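Local coordinates for protein catalase (Bacillus pumilus, PDB 4QOL) that probably breaks down hydrogen peroxide to water and oxygen as a heme catalase, and also shows peroxidase-like reactivity toward phenolic substrates, at residues Glu326-Asp330 / Lys331-Gly335; Arg413-Ile416 / Glu417-Asp421. One frame throughout, in Å; residues are numbered along the deposited sequence.

Interaction 1: Glu326-Asp330 / Lys331-Gly335. With HEM (protoporphyrin IX containing Fe), chain E.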
loop_
_atom_site.group_PDB
_atom_site.type_symbol
_atom_site.label_atom_id
_atom_site.label_comp_id
_atom_site.label_asym_id
_atom_site.label_seq_id
_atom_site.Cartn_x
_atom_site.Cartn_y
_atom_site.Cartn_z
ATOM N N GLU A 326 -9.034 -3.810 32.386
ATOM C CA GLU A 326 -9.995 -3.230 31.462
ATOM C C GLU A 326 -9.792 -1.715 31.301
ATOM O O GLU A 326 -9.174 -1.079 32.143
ATOM C CB GLU A 326 -11.410 -3.544 31.936
ATOM C CG GLU A 326 -11.686 -5.040 31.787
ATOM C CD GLU A 326 -13.041 -5.505 32.206
ATOM O OE1 GLU A 326 -13.968 -4.684 32.237
ATOM O OE2 GLU A 326 -13.169 -6.740 32.463
ATOM N N ALA A 327 -10.333 -1.163 30.205
ATOM C CA ALA A 327 -10.323 0.302 30.019
ATOM C C ALA A 327 -11.201 0.953 31.060
ATOM O O ALA A 327 -12.187 0.350 31.543
ATOM C CB ALA A 327 -10.794 0.665 28.610
ATOM N N SER A 328 -10.877 2.146 31.474
ATOM C CA SER A 328 -11.859 2.971 32.105
ATOM C C SER A 328 -12.597 3.789 31.039
ATOM O O SER A 328 -12.187 3.852 29.844
ATOM C CB SER A 328 -11.231 3.910 33.110
ATOM O OG SER A 328 -10.540 5.013 32.483
ATOM N N GLU A 329 -13.553 4.557 31.540
ATOM C CA GLU A 329 -14.345 5.514 30.756
ATOM C C GLU A 329 -13.622 6.777 30.242
ATOM O O GLU A 329 -14.192 7.542 29.472
ATOM C CB GLU A 329 -15.579 5.838 31.613
ATOM C CG GLU A 329 -15.189 6.163 33.060
ATOM C CD GLU A 329 -15.133 4.979 34.156
ATOM O OE1 GLU A 329 -14.757 3.785 34.016
ATOM O OE2 GLU A 329 -15.419 5.289 35.350
ATOM N N ASP A 330 -12.361 6.947 30.606
ATOM C CA ASP A 330 -11.541 8.094 30.212
ATOM C C ASP A 330 -11.674 8.314 28.666
ATOM O O ASP A 330 -11.362 7.397 27.935
ATOM C CB ASP A 330 -10.122 7.754 30.687
ATOM C CG ASP A 330 -9.026 8.766 30.237
ATOM O OD1 ASP A 330 -9.114 9.270 29.118
ATOM O OD2 ASP A 330 -7.999 8.861 30.947
ATOM N N LYS A 331 -12.091 9.527 28.215
ATOM C CA LYS A 331 -12.516 9.688 26.868
ATOM C C LYS A 331 -11.265 9.812 25.933
ATOM O O LYS A 331 -11.402 9.664 24.741
ATOM C CB LYS A 331 -13.375 10.941 26.657
ATOM C CG LYS A 331 -14.699 10.938 27.410
ATOM C CD LYS A 331 -15.492 12.217 27.114
ATOM C CE LYS A 331 -16.620 12.377 28.112
ATOM N NZ LYS A 331 -17.346 13.622 27.817
ATOM N N LEU A 332 -10.124 10.121 26.538
ATOM C CA LEU A 332 -8.838 10.166 25.810
ATOM C C LEU A 332 -8.411 8.699 25.547
ATOM O O LEU A 332 -8.199 8.325 24.369
ATOM C CB LEU A 332 -7.831 10.935 26.664
ATOM C CG LEU A 332 -6.527 11.252 25.898
ATOM C CD1 LEU A 332 -6.763 12.342 24.856
ATOM C CD2 LEU A 332 -5.503 11.626 26.919
ATOM N N LEU A 333 -8.455 7.876 26.586
ATOM C CA LEU A 333 -8.195 6.405 26.437
ATOM C C LEU A 333 -9.124 5.754 25.409
ATOM O O LEU A 333 -8.673 4.973 24.566
ATOM C CB LEU A 333 -8.316 5.714 27.755
ATOM C CG LEU A 333 -8.211 4.184 27.751
ATOM C CD1 LEU A 333 -6.896 3.705 27.174
ATOM C CD2 LEU A 333 -8.386 3.674 29.209
ATOM N N GLN A 334 -10.391 6.090 25.468
ATOM C CA GLN A 334 -11.329 5.470 24.570
ATOM C C GLN A 334 -10.928 5.569 23.085
ATOM O O GLN A 334 -11.049 4.610 22.349
ATOM C CB GLN A 334 -12.749 5.998 24.801
ATOM C CG GLN A 334 -13.319 5.684 26.178
ATOM C CD GLN A 334 -13.958 4.329 26.303
ATOM O OE1 GLN A 334 -14.793 3.960 25.486
ATOM N NE2 GLN A 334 -13.555 3.572 27.281
ATOM N N GLY A 335 -10.518 6.741 22.654
ATOM C CA GLY A 335 -10.061 6.917 21.303
ATOM C C GLY A 335 -8.820 6.123 20.984
ATOM O O GLY A 335 -8.635 5.661 19.846
HETATM C CHA HEM E . 2.251 6.186 19.573
HETATM C CHB HEM E . -2.234 7.922 18.935
HETATM C CHC HEM E . -2.179 9.557 23.638
HETATM C CHD HEM E . 1.971 7.145 24.300
HETATM C C1A HEM E . 1.046 6.552 18.994
HETATM C C2A HEM E . 0.680 6.337 17.626
HETATM C C3A HEM E . -0.580 6.822 17.452
HETATM C C4A HEM E . -0.994 7.328 18.698
HETATM C CMA HEM E . -1.507 6.803 16.272
HETATM C CAA HEM E . 1.545 5.647 16.620
HETATM C CBA HEM E . 1.558 4.159 17.027
HETATM C CGA HEM E . 2.228 3.309 16.014
HETATM O O1A HEM E . 2.528 2.141 16.337
HETATM O O2A HEM E . 2.394 3.703 14.837
HETATM C C1B HEM E . -2.550 8.526 20.184
HETATM C C2B HEM E . -3.797 9.191 20.408
HETATM C C3B HEM E . -3.796 9.667 21.693
HETATM C C4B HEM E . -2.533 9.237 22.310
HETATM C CMB HEM E . -4.895 9.318 19.382
HETATM C CAB HEM E . -4.843 10.385 22.423
HETATM C CBB HEM E . -6.085 10.401 21.933
HETATM C C1C HEM E . -1.032 9.026 24.229
HETATM C C2C HEM E . -0.837 8.961 25.590
HETATM C C3C HEM E . 0.341 8.306 25.772
HETATM C C4C HEM E . 0.843 7.889 24.517
HETATM C CMC HEM E . -1.740 9.613 26.615
HETATM C CAC HEM E . 0.887 7.915 27.028
HETATM C CBC HEM E . 0.042 7.734 28.029
HETATM C C1D HEM E . 2.345 6.705 23.021
HETATM C C2D HEM E . 3.601 5.986 22.805
HETATM C C3D HEM E . 3.718 5.734 21.497
HETATM C C4D HEM E . 2.506 6.297 20.911
HETATM C CMD HEM E . 4.552 5.653 23.915
HETATM C CAD HEM E . 4.827 5.002 20.785
HETATM C CBD HEM E . 4.537 3.495 20.970
HETATM C CGD HEM E . 5.682 2.813 20.279
HETATM O O1D HEM E . 6.723 2.692 20.915
HETATM O O2D HEM E . 5.584 2.380 19.100
HETATM N NA HEM E . -0.021 7.148 19.672
HETATM N NB HEM E . -1.864 8.591 21.340
HETATM N NC HEM E . -0.051 8.310 23.580
HETATM N ND HEM E . 1.707 6.875 21.869
HETATM FE FE HEM E . -0.007 7.702 21.620
#
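Gln334 grips the chain that precedes it twice, once by its backbone and once by its carboxamide. Its N donates to Asp330 O at 3.0 Å, a helical i to i-4 bond, while NE2 donates to Ser328 O at 2.9 Å. The side-chain bond is moderately bent (146° at the hydrogen); Ser328 O lies close to the amide plane, but the donor is tilted from the carbonyl plane. A kink at chi2 (-85°) folds the amide back to that carbonyl. With an alanine here, Ser328 O would probably lose its amide partner, and Ser32 N of a second subunit, now bound to Gln334 OE1, its acceptor. The motif is an N-cap at the start of helix 331-348, just after strand 325-327. Asp330 OD1 accepts Leu333 N at 3.0 Å in a nearly straight bond (170°), the N-H meeting the oxygen from above the carboxylate plane. Leu332 N makes a weak second bond to Asp330 OD1 at 2.9 Å. His200 ND1 binds the other oxygen, OD2, which probably helps fix the carboxylate's rotation. Upstream, Ser328 OG closes an ST turn by accepting Asp330 N at 3.3 Å, and is also bonded to Thr201 O. Leu333 CD2 packs on Ala327 CB at 3.9 Å, joining the helix start to the strand end. Leu332 instead sends CD1 to the heme vinyl carbon CBB, 3.6 Å away.

Interaction 2: Arg413-Ile416 / Glu417-Asp421; sequences RQKI and EKPND
Lys415 lays its aliphatic chain across the ring of Pro419, the two side chains crossing at about a right angle, with Lys415 CD 4.1 Å from Pro419 CB. Both belong to an irregular loop that links strand 411-412 to helix 423-431, the first of the C-terminal helices of the catalase fold. Neither 413-416 nor 417-421 has regular secondary structure, and the direct contacts between them are van der Waals in character. Pro419 also turns its CD toward the Ile416 carbonyl, with CD 3.7 Å from Ile416 O. Ile416 places CG1 between its backbone N and carbonyl carbon (chi1 54°), and from there CD1 reaches the next peptide, 3.7 Å from Glu417 O. Glu417 points away from 413-416 overall, while its CB still touches the carbonyl carbon of Ile416, with Glu417 CB 3.7 Å from Ile416 C.

The path of the loop probably helps Lys415 and Pro419 meet: the left-handed backbone conformation of Lys418 (phi 48°, psi 55°) is consistent with a turn that carries the proline ring to Lys415. Lys418 itself is anchored outside the loop, its NZ bonded to Leu274 O and Tyr276 O and engaged in a cation-pi contact with Tyr271. His28 of a second subunit packs on Gln414, Ile416 and Glu417. Asp421 forms a salt bridge through OD1 to Arg138, which positions its carboxylate.

The Lys415 chain bends at chi3 on its way past the proline, and NZ stops 4.8 Å from Asp421 OD2, too far for direct contact. A single water joins these opposite charges, accepting from Lys415 NZ at 2.9 Å and donating to Asp421 OD2 at 2.6 Å.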
loop_
_atom_site.group_PDB
_atom_site.type_symbol
_atom_site.label_atom_id
_atom_site.label_comp_id
_atom_site.label_asym_id
_atom_site.label_seq_id
_atom_site.Cartn_x
_atom_site.Cartn_y
_atom_site.Cartn_z
ATOM N N ARG A 413 -22.695 14.463 23.394
ATOM C CA ARG A 413 -21.376 15.103 23.283
ATOM C C ARG A 413 -21.349 16.282 24.275
ATOM O O ARG A 413 -21.928 17.337 24.041
ATOM C CB ARG A 413 -21.154 15.628 21.880
ATOM C CG ARG A 413 -21.088 14.543 20.812
ATOM C CD ARG A 413 -20.849 15.229 19.500
ATOM N NE ARG A 413 -20.948 14.314 18.368
ATOM C CZ ARG A 413 -19.960 13.660 17.815
ATOM N NH1 ARG A 413 -20.261 12.911 16.700
ATOM N NH2 ARG A 413 -18.708 13.692 18.325
ATOM N N GLN A 414 -20.627 16.082 25.360
ATOM C CA GLN A 414 -20.615 17.011 26.458
ATOM C C GLN A 414 -19.380 16.799 27.328
ATOM O O GLN A 414 -19.048 15.665 27.690
ATOM C CB GLN A 414 -21.885 16.720 27.313
ATOM C CG GLN A 414 -22.186 17.635 28.485
ATOM C CD GLN A 414 -23.411 17.071 29.254
ATOM O OE1 GLN A 414 -24.261 16.382 28.676
ATOM N NE2 GLN A 414 -23.470 17.331 30.544
ATOM N N LYS A 415 -18.786 17.888 27.778
ATOM C CA LYS A 415 -17.611 17.821 28.651
ATOM C C LYS A 415 -17.922 17.178 29.965
ATOM O O LYS A 415 -19.045 17.249 30.451
ATOM C CB LYS A 415 -16.999 19.247 28.819
ATOM C CG LYS A 415 -15.617 19.262 29.463
ATOM C CD LYS A 415 -15.287 20.610 30.086
ATOM C CE LYS A 415 -15.100 21.678 29.045
ATOM N NZ LYS A 415 -14.628 22.920 29.727
ATOM N N ILE A 416 -16.954 16.440 30.516
ATOM C CA ILE A 416 -17.103 15.905 31.828
ATOM C C ILE A 416 -17.449 17.001 32.854
ATOM O O ILE A 416 -17.124 18.208 32.704
ATOM C CB ILE A 416 -15.822 15.208 32.358
ATOM C CG1 ILE A 416 -14.606 16.172 32.265
ATOM C CG2 ILE A 416 -15.563 13.913 31.600
ATOM C CD1 ILE A 416 -13.490 15.773 33.173
ATOM N N GLU A 417 -18.119 16.556 33.911
ATOM C CA GLU A 417 -18.305 17.413 35.081
ATOM C C GLU A 417 -17.022 17.541 35.853
ATOM O O GLU A 417 -16.094 16.761 35.669
ATOM C CB GLU A 417 -19.407 16.828 35.987
ATOM C CG GLU A 417 -20.753 16.791 35.263
ATOM C CD GLU A 417 -21.465 18.135 35.114
ATOM O OE1 GLU A 417 -22.661 18.076 34.728
ATOM O OE2 GLU A 417 -20.854 19.242 35.346
ATOM N N LYS A 418 -16.968 18.535 36.708
ATOM C CA LYS A 418 -15.779 18.830 37.520
ATOM C C LYS A 418 -14.458 18.863 36.719
ATOM O O LYS A 418 -13.484 18.264 37.155
ATOM C CB LYS A 418 -15.601 17.825 38.659
ATOM C CG LYS A 418 -16.839 17.497 39.498
ATOM C CD LYS A 418 -16.477 16.381 40.526
ATOM C CE LYS A 418 -16.473 14.916 40.083
ATOM N NZ LYS A 418 -16.225 13.998 41.255
ATOM N N PRO A 419 -14.390 19.678 35.680
ATOM C CA PRO A 419 -13.118 19.663 34.911
ATOM C C PRO A 419 -11.976 20.233 35.690
ATOM O O PRO A 419 -10.846 19.764 35.500
ATOM C CB PRO A 419 -13.413 20.558 33.707
ATOM C CG PRO A 419 -14.593 21.412 34.107
ATOM C CD PRO A 419 -15.414 20.501 35.014
ATOM N N ASN A 420 -12.233 21.271 36.514
ATOM C CA ASN A 420 -11.237 21.740 37.498
ATOM C C ASN A 420 -9.851 21.903 36.876
ATOM O O ASN A 420 -8.882 21.258 37.321
ATOM C CB ASN A 420 -11.156 20.741 38.697
ATOM C CG ASN A 420 -10.840 21.421 40.041
ATOM O OD1 ASN A 420 -11.049 20.850 41.159
ATOM N ND2 ASN A 420 -10.310 22.590 39.957
ATOM N N ASP A 421 -9.729 22.838 35.913
ATOM C CA ASP A 421 -8.558 22.870 34.991
ATOM C C ASP A 421 -7.305 23.426 35.616
ATOM O O ASP A 421 -6.240 23.196 35.071
ATOM C CB ASP A 421 -8.862 23.695 33.723
ATOM C CG ASP A 421 -9.870 23.025 32.804
ATOM O OD1 ASP A 421 -10.005 21.772 32.832
ATOM O OD2 ASP A 421 -10.500 23.760 32.019
HETATM O O HOH W 1 -11.760 22.465 30.182
#

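Interaction 1 comes first along the chain, and the centres of the two contacts lie about 15 Å apart. They meet through Lys331, whose NZ comes within 2.7 Å of Gln414 O. The same NZ is hydrogen-bonded to His28 O of a second subunit, and that histidine packs against the loop of interaction 2, so the helix start and the surface loop share one neighbour across the subunit interface. Their relation to the heme differs. Interaction 1 contributes Leu332 to the pocket, and its helix continues to Gln344 and Arg347, both hydrogen-bonded to the heme. Interaction 2 is more remote: the Ile416 side chain is about 14 Å from a bound heme.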